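Local coordinates for SPD1 nuclease (Streptococcus pyogenes, PDB 2XH3), which probably hydrolyses DNA as an extracellular, prophage-encoded endonuclease of the DNA/RNA non-specific endonuclease family, at residues Q196-Y201 and T229-N234. The protein carries 1 engineered substitution. Sequence-based numbering, arbitrary orientation.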
loop_
_atom_site.group_PDB
_atom_site.type_symbol
_atom_site.label_atom_id
_atom_site.label_comp_id
_atom_site.label_asym_id
_atom_site.label_seq_id
_atom_site.Cartn_x
_atom_site.Cartn_y
_atom_site.Cartn_z
ATOM N N GLN A 196 1.383 -9.570 -5.621
ATOM C CA GLN A 196 1.133 -9.170 -4.264
ATOM C C GLN A 196 1.418 -7.706 -4.074
ATOM O O GLN A 196 2.080 -7.126 -4.887
ATOM C CB GLN A 196 2.057 -9.935 -3.324
ATOM C CG GLN A 196 1.872 -11.428 -3.410
ATOM C CD GLN A 196 2.806 -12.197 -2.477
ATOM O OE1 GLN A 196 3.986 -11.870 -2.354
ATOM N NE2 GLN A 196 2.275 -13.225 -1.820
ATOM N N ILE A 197 0.951 -7.120 -2.972
ATOM C CA ILE A 197 1.297 -5.746 -2.582
ATOM C C ILE A 197 1.798 -5.884 -1.154
ATOM O O ILE A 197 1.236 -6.655 -0.382
ATOM C CB ILE A 197 0.042 -4.834 -2.559
ATOM C CG1 ILE A 197 -0.686 -4.884 -3.892
ATOM C CG2 ILE A 197 0.403 -3.388 -2.421
ATOM C CD1 ILE A 197 -0.173 -3.832 -4.848
ATOM N N GLU A 198 2.862 -5.171 -0.785
ATOM C CA GLU A 198 3.320 -5.163 0.594
ATOM C C GLU A 198 3.036 -3.766 1.149
ATOM O O GLU A 198 3.406 -2.746 0.507
ATOM C CB GLU A 198 4.805 -5.492 0.705
ATOM C CG GLU A 198 5.108 -6.909 0.471
ATOM C CD GLU A 198 6.509 -7.335 0.826
ATOM O OE1 GLU A 198 7.397 -6.500 0.998
ATOM O OE2 GLU A 198 6.747 -8.548 0.916
ATOM N N LEU A 199 2.358 -3.719 2.310
ATOM C CA LEU A 199 2.161 -2.495 3.069
ATOM C C LEU A 199 3.132 -2.505 4.221
ATOM O O LEU A 199 3.160 -3.497 4.985
ATOM C CB LEU A 199 0.758 -2.511 3.598
ATOM C CG LEU A 199 -0.367 -2.036 2.679
ATOM C CD1 LEU A 199 -0.250 -2.499 1.266
ATOM C CD2 LEU A 199 -1.694 -2.450 3.271
ATOM N N GLN A 200 3.963 -1.454 4.348
ATOM C CA GLN A 200 4.917 -1.367 5.458
ATOM C C GLN A 200 4.584 -0.131 6.270
ATOM O O GLN A 200 4.506 0.989 5.746
ATOM C CB GLN A 200 6.366 -1.293 4.967
ATOM C CG GLN A 200 7.498 -1.221 6.065
ATOM C CD GLN A 200 8.852 -0.867 5.447
ATOM O OE1 GLN A 200 9.599 -1.752 5.031
ATOM N NE2 GLN A 200 9.143 0.437 5.320
ATOM N N TYR A 201 4.408 -0.291 7.570
ATOM C CA TYR A 201 4.014 0.900 8.368
ATOM C C TYR A 201 4.522 0.834 9.776
ATOM O O TYR A 201 4.631 -0.263 10.359
ATOM C CB TYR A 201 2.495 1.086 8.372
ATOM C CG TYR A 201 1.665 -0.160 8.653
ATOM C CD1 TYR A 201 1.438 -0.595 9.955
ATOM C CD2 TYR A 201 1.058 -0.880 7.610
ATOM C CE1 TYR A 201 0.628 -1.775 10.214
ATOM C CE2 TYR A 201 0.265 -2.039 7.864
ATOM C CZ TYR A 201 0.060 -2.458 9.166
ATOM O OH TYR A 201 -0.650 -3.587 9.435
ATOM N N THR A 229 4.954 -5.321 8.411
ATOM C CA THR A 229 4.783 -5.570 6.992
ATOM C C THR A 229 3.590 -6.537 6.860
ATOM O O THR A 229 3.395 -7.437 7.694
ATOM C CB THR A 229 6.118 -6.150 6.341
ATOM O OG1 THR A 229 7.192 -5.234 6.552
ATOM C CG2 THR A 229 6.010 -6.281 4.855
ATOM N N VAL A 230 2.816 -6.327 5.810
ATOM C CA VAL A 230 1.600 -7.056 5.518
ATOM C C VAL A 230 1.706 -7.379 4.027
ATOM O O VAL A 230 1.900 -6.456 3.213
ATOM C CB VAL A 230 0.367 -6.119 5.740
ATOM C CG1 VAL A 230 -0.866 -6.609 5.023
ATOM C CG2 VAL A 230 0.067 -6.015 7.223
ATOM N N ILE A 231 1.598 -8.671 3.674
ATOM C CA ILE A 231 1.672 -9.117 2.300
ATOM C C ILE A 231 0.235 -9.374 1.843
ATOM O O ILE A 231 -0.438 -10.222 2.418
ATOM C CB ILE A 231 2.479 -10.434 2.231
ATOM C CG1 ILE A 231 3.947 -10.163 2.457
ATOM C CG2 ILE A 231 2.285 -11.168 0.919
ATOM C CD1 ILE A 231 4.693 -11.460 2.889
ATOM N N LEU A 232 -0.229 -8.657 0.826
ATOM C CA LEU A 232 -1.579 -8.855 0.285
ATOM C C LEU A 232 -1.535 -9.473 -1.118
ATOM O O LEU A 232 -0.768 -9.018 -1.995
ATOM C CB LEU A 232 -2.342 -7.499 0.229
ATOM C CG LEU A 232 -2.508 -6.779 1.607
ATOM C CD1 LEU A 232 -3.399 -5.584 1.535
ATOM C CD2 LEU A 232 -3.121 -7.667 2.655
ATOM N N GLU A 233 -2.428 -10.437 -1.354
ATOM C CA GLU A 233 -2.516 -11.099 -2.602
ATOM C C GLU A 233 -3.236 -10.236 -3.667
ATOM O O GLU A 233 -4.369 -9.810 -3.466
ATOM C CB GLU A 233 -3.136 -12.511 -2.413
ATOM C CG GLU A 233 -2.963 -13.327 -3.693
ATOM C CD GLU A 233 -3.531 -14.733 -3.631
ATOM O OE1 GLU A 233 -2.738 -15.712 -3.342
ATOM O OE2 GLU A 233 -4.781 -14.845 -3.878
ATOM N N ASN A 234 -2.606 -9.972 -4.813
ATOM C CA ASN A 234 -3.313 -9.256 -5.881
ATOM C C ASN A 234 -4.196 -10.244 -6.656
ATOM O O ASN A 234 -3.805 -10.788 -7.727
ATOM C CB ASN A 234 -2.327 -8.539 -6.802
ATOM C CG ASN A 234 -3.006 -7.634 -7.800
ATOM O OD1 ASN A 234 -4.146 -7.282 -7.649
ATOM N ND2 ASN A 234 -2.289 -7.245 -8.832
HETATM O O HOH W 1 8.402 -4.085 4.388
#
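Tyr201 brings the end of its ring close to Val230 by setting CG between its own backbone N and carbonyl carbon (chi1 47°), and Val230 answers with CG2, the methyl beside its backbone N. The two cross at a slant, with CG2 3.4 Å from Tyr201 OH and 4.0 Å from CE2; the hydroxyl is hydrogen-bonded to Glu220, so a residue both aromatic and polar suits this buried place. The strands 196-201 and 229-233 that carry these side chains run antiparallel. Four backbone hydrogen bonds join them, two for each of the hydrogen-bonded pairs Ile197-Leu232 and Leu199-Val230. The bond from Leu232 N to Ile197 O is 2.8 Å long and nearly straight (174°), whereas that from Val230 N to Leu199 O is more bent (141°).

The branched apolar side chains of these two pairs share the buried face, where Leu199 CD2 meets Leu232 CD1 at 4.0 Å. On the other face, less deeply buried, polar chains lie over aliphatic ones. Glu198 runs extended alongside Ile231, bringing OE2 to 3.6 Å from CG1, while the amide of Gln196 slants over CG2 of the same isoleucine, with NE2 3.4 Å away. A water joins Gln200 OE1 to Thr229 OG1, donating to the former, and Gln200 NE2 binds the carbonyl of Lys52; an amide can serve both needs at once.

Where strand 229-233 ends, Asn234 turns its amide to the backbone of Pro194, Ala139 and Thr141. The pair forms part of the large antiparallel sheet: strand 178-186 flanks 196-201 and strand 221-222 pairs with 229-233, while Tyr163 of helix 161-173 and Leu144 of helix 142-146 pack against the leucine-bearing face.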